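Ricin B-like lectin (PDB 4IZX) is a fungal beta-trefoil lectin that binds galactose-containing sugars such as lactose. Local coordinates at residues Trp126-Glu129 and Gly130-Thr134. Numbering follows the deposited sequence.
Sequences WTWE and GLHQT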
ATOM      1  N   TRP A 126      -3.766 -11.663  -7.173  1.00  8.28           N
ATOM      2  CA  TRP A 126      -2.689 -12.552  -7.517  1.00  8.39           C
ATOM      3  C   TRP A 126      -1.573 -11.814  -8.251  1.00  7.89           C
ATOM      4  O   TRP A 126      -1.842 -11.003  -9.125  1.00  8.57           O
ATOM      5  CB  TRP A 126      -3.256 -13.644  -8.472  1.00 11.68           C
ATOM      6  CG  TRP A 126      -2.377 -14.791  -8.706  1.00 16.06           C
ATOM      7  CD1 TRP A 126      -1.521 -15.004  -9.738  1.00 23.62           C
ATOM      8  CD2 TRP A 126      -2.392 -15.960  -7.936  1.00 21.81           C
ATOM      9  NE1 TRP A 126      -0.951 -16.262  -9.619  1.00 34.61           N
ATOM     10  CE2 TRP A 126      -1.442 -16.839  -8.474  1.00 32.05           C
ATOM     11  CE3 TRP A 126      -3.091 -16.328  -6.798  1.00 29.97           C
ATOM     12  CZ2 TRP A 126      -1.240 -18.109  -7.953  1.00 43.83           C
ATOM     13  CZ3 TRP A 126      -2.844 -17.551  -6.245  1.00 40.30           C
ATOM     14  CH2 TRP A 126      -1.919 -18.424  -6.811  1.00 45.37           C
ATOM     15  N   THR A 127      -0.342 -12.126  -7.919  1.00  7.88           N
ATOM     16  CA  THR A 127       0.773 -11.405  -8.447  1.00  7.63           C
ATOM     17  C   THR A 127       1.038 -11.725  -9.932  1.00  8.44           C
ATOM     18  O   THR A 127       1.066 -12.890 -10.334  1.00 10.08           O
ATOM     19  CB  THR A 127       2.024 -11.640  -7.596  1.00  8.03           C
ATOM     20  OG1 THR A 127       3.022 -10.680  -7.903  1.00  9.05           O
ATOM     21  CG2 THR A 127       2.619 -13.012  -7.738  1.00  9.41           C
ATOM     22  N   TRP A 128       1.256 -10.673 -10.717  1.00  8.02           N
ATOM     23  CA  TRP A 128       1.662 -10.816 -12.114  1.00  7.95           C
ATOM     24  C   TRP A 128       2.304  -9.519 -12.532  1.00  8.00           C
ATOM     25  O   TRP A 128       2.414  -8.561 -11.743  1.00  8.59           O
ATOM     26  CB  TRP A 128       0.500 -11.217 -13.020  1.00  8.56           C
ATOM     27  CG  TRP A 128      -0.594 -10.193 -13.168  1.00  8.12           C
ATOM     28  CD1 TRP A 128      -1.489  -9.825 -12.239  1.00  8.68           C
ATOM     29  CD2 TRP A 128      -0.886  -9.437 -14.337  1.00  8.79           C
ATOM     30  NE1 TRP A 128      -2.339  -8.883 -12.749  1.00  9.26           N
ATOM     31  CE2 TRP A 128      -1.976  -8.620 -14.037  1.00  8.58           C
ATOM     32  CE3 TRP A 128      -0.308  -9.356 -15.627  1.00  9.27           C
ATOM     33  CZ2 TRP A 128      -2.515  -7.731 -14.967  1.00  9.68           C
ATOM     34  CZ3 TRP A 128      -0.849  -8.457 -16.529  1.00  9.78           C
ATOM     35  CH2 TRP A 128      -1.946  -7.673 -16.203  1.00 10.19           C
ATOM     36  N   GLU A 129       2.757  -9.425 -13.780  1.00  8.11           N
ATOM     37  CA  GLU A 129       3.609  -8.338 -14.182  1.00  8.57           C
ATOM     38  C   GLU A 129       2.930  -6.971 -14.270  1.00  9.66           C
ATOM     39  O   GLU A 129       3.619  -5.981 -14.380  1.00 11.58           O
ATOM     40  CB  GLU A 129       4.311  -8.681 -15.504  1.00 10.87           C
ATOM     41  CG  GLU A 129       3.466  -8.819 -16.694  1.00 13.78           C
ATOM     42  CD  GLU A 129       4.151  -9.666 -17.763  1.00 16.28           C
ATOM     43  OE1 GLU A 129       4.331  -9.090 -18.869  1.00 20.21           O
ATOM     44  OE2 GLU A 129       4.455 -10.913 -17.538  1.00 11.95           O
ATOM     45  N   GLY A 130       1.596  -6.930 -14.223  1.00 10.17           N
ATOM     46  CA  GLY A 130       0.844  -5.681 -14.337  1.00 10.80           C
ATOM     47  C   GLY A 130       1.460  -4.580 -13.476  1.00  9.44           C
ATOM     48  O   GLY A 130       1.627  -4.728 -12.287  1.00  8.81           O
ATOM     49  N   LEU A 131       1.739  -3.450 -14.089  1.00  9.70           N
ATOM     50  CA  LEU A 131       2.502  -2.397 -13.446  1.00  8.86           C
ATOM     51  C   LEU A 131       1.730  -1.714 -12.339  1.00  7.72           C
ATOM     52  O   LEU A 131       2.335  -1.080 -11.465  1.00  7.97           O
ATOM     53  CB  LEU A 131       2.936  -1.369 -14.467  1.00 10.35           C
ATOM     54  CG  LEU A 131       3.880  -1.913 -15.507  1.00 12.22           C
ATOM     55  CD1 LEU A 131       4.154  -0.813 -16.480  1.00 16.13           C
ATOM     56  CD2 LEU A 131       5.160  -2.406 -14.865  1.00 14.84           C
ATOM     57  N   HIS A 132       0.406  -1.832 -12.363  1.00  8.10           N
ATOM     58  CA  HIS A 132      -0.443  -1.327 -11.302  1.00  7.28           C
ATOM     59  C   HIS A 132      -0.307  -2.085 -10.001  1.00  7.20           C
ATOM     60  O   HIS A 132      -0.911  -1.674  -9.016  1.00  7.07           O
ATOM     61  CB  HIS A 132      -1.883  -1.311 -11.795  1.00  7.79           C
ATOM     62  CG  HIS A 132      -2.366  -2.649 -12.217  1.00  7.86           C
ATOM     63  ND1 HIS A 132      -1.996  -3.224 -13.400  1.00 10.12           N
ATOM     64  CD2 HIS A 132      -3.174  -3.528 -11.590  1.00  8.75           C
ATOM     65  CE1 HIS A 132      -2.569  -4.407 -13.483  1.00 11.24           C
ATOM     66  NE2 HIS A 132      -3.263  -4.632 -12.384  1.00 10.48           N
ATOM     67  N   GLN A 133       0.497  -3.157 -10.007  1.00  6.86           N
ATOM     68  CA  GLN A 133       0.871  -3.875  -8.789  1.00  6.74           C
ATOM     69  C   GLN A 133       2.227  -3.493  -8.233  1.00  6.57           C
ATOM     70  O   GLN A 133       2.726  -4.146  -7.314  1.00  6.88           O
ATOM     71  CB  GLN A 133       0.847  -5.386  -9.032  1.00  7.42           C
ATOM     72  CG  GLN A 133      -0.471  -5.904  -9.560  1.00  7.88           C
ATOM     73  CD  GLN A 133      -0.552  -7.402  -9.455  1.00  7.06           C
ATOM     74  OE1 GLN A 133       0.460  -8.119  -9.386  1.00  7.83           O
ATOM     75  NE2 GLN A 133      -1.770  -7.911  -9.392  1.00  8.30           N
ATOM     76  N   THR A 134       2.859  -2.454  -8.791  1.00  6.24           N
ATOM     77  CA  THR A 134       4.186  -2.056  -8.369  1.00  6.41           C
ATOM     78  C   THR A 134       4.160  -0.602  -7.893  1.00  6.77           C
ATOM     79  O   THR A 134       3.367   0.222  -8.393  1.00  6.82           O
ATOM     80  CB  THR A 134       5.219  -2.251  -9.488  1.00  7.14           C
ATOM     81  OG1 THR A 134       5.004  -1.352 -10.586  1.00  7.65           O
ATOM     82  CG2 THR A 134       5.228  -3.677 -10.004  1.00  7.79           C
TER
HETATM   83  O   HOH W   1      -4.461  -7.140 -11.791  1.00  9.86           O
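The side-chain amide of Q133 reaches back to the extended backbone of W126-W128 and pairs with it through both of its polar atoms. NE2 of Q133 donates to W126 O at 3.1 Å; the bond is nearly straight (171°) and lies in the amide plane, although the nitrogen sits above the plane of the W126 carbonyl. Alongside it, the backbone N of W128 donates to Q133 OE1 at 3.0 Å. The two bonds bracket T127 and fix the rotation of the amide. The same two atoms have further partners: NE2 also bonds D109, and OE1 also accepts from R98 and N107. Thus OE1 accepts three hydrogen bonds.

The W128 indole crosses the Q133 side chain at about a right angle, its plane turned 68° from the amide, with CD1 3.4 Å from Q133 NE2. With CG set between the backbone N and the carbonyl carbon (chi1 66°), this ring folds back over G130. One face of its six-membered ring receives the glycine: the CA lies 3.8 Å from the centroid, almost on the ring normal, a CH-pi contact. W128 CZ2 meets the edge of the H132 imidazole near its plane, 3.6 Å from CE1, the two rings oblique to one another. A water in the plane of both rings links them, accepting from W128 NE1 at 2.9 Å and hydrogen-bonding H132 NE2.

The 3-10 turn 131-133, which brings H132 and Q133 to the indole obliquely, lies in the connection between strands 120-126 and 135-138 of the ricin B-type beta-trefoil. R98 of strand 97-100 hydrogen-bonds W128 O as well as Q133 OE1, while N107 and D109 belong to strand 106-110, away from the galactose-binding site.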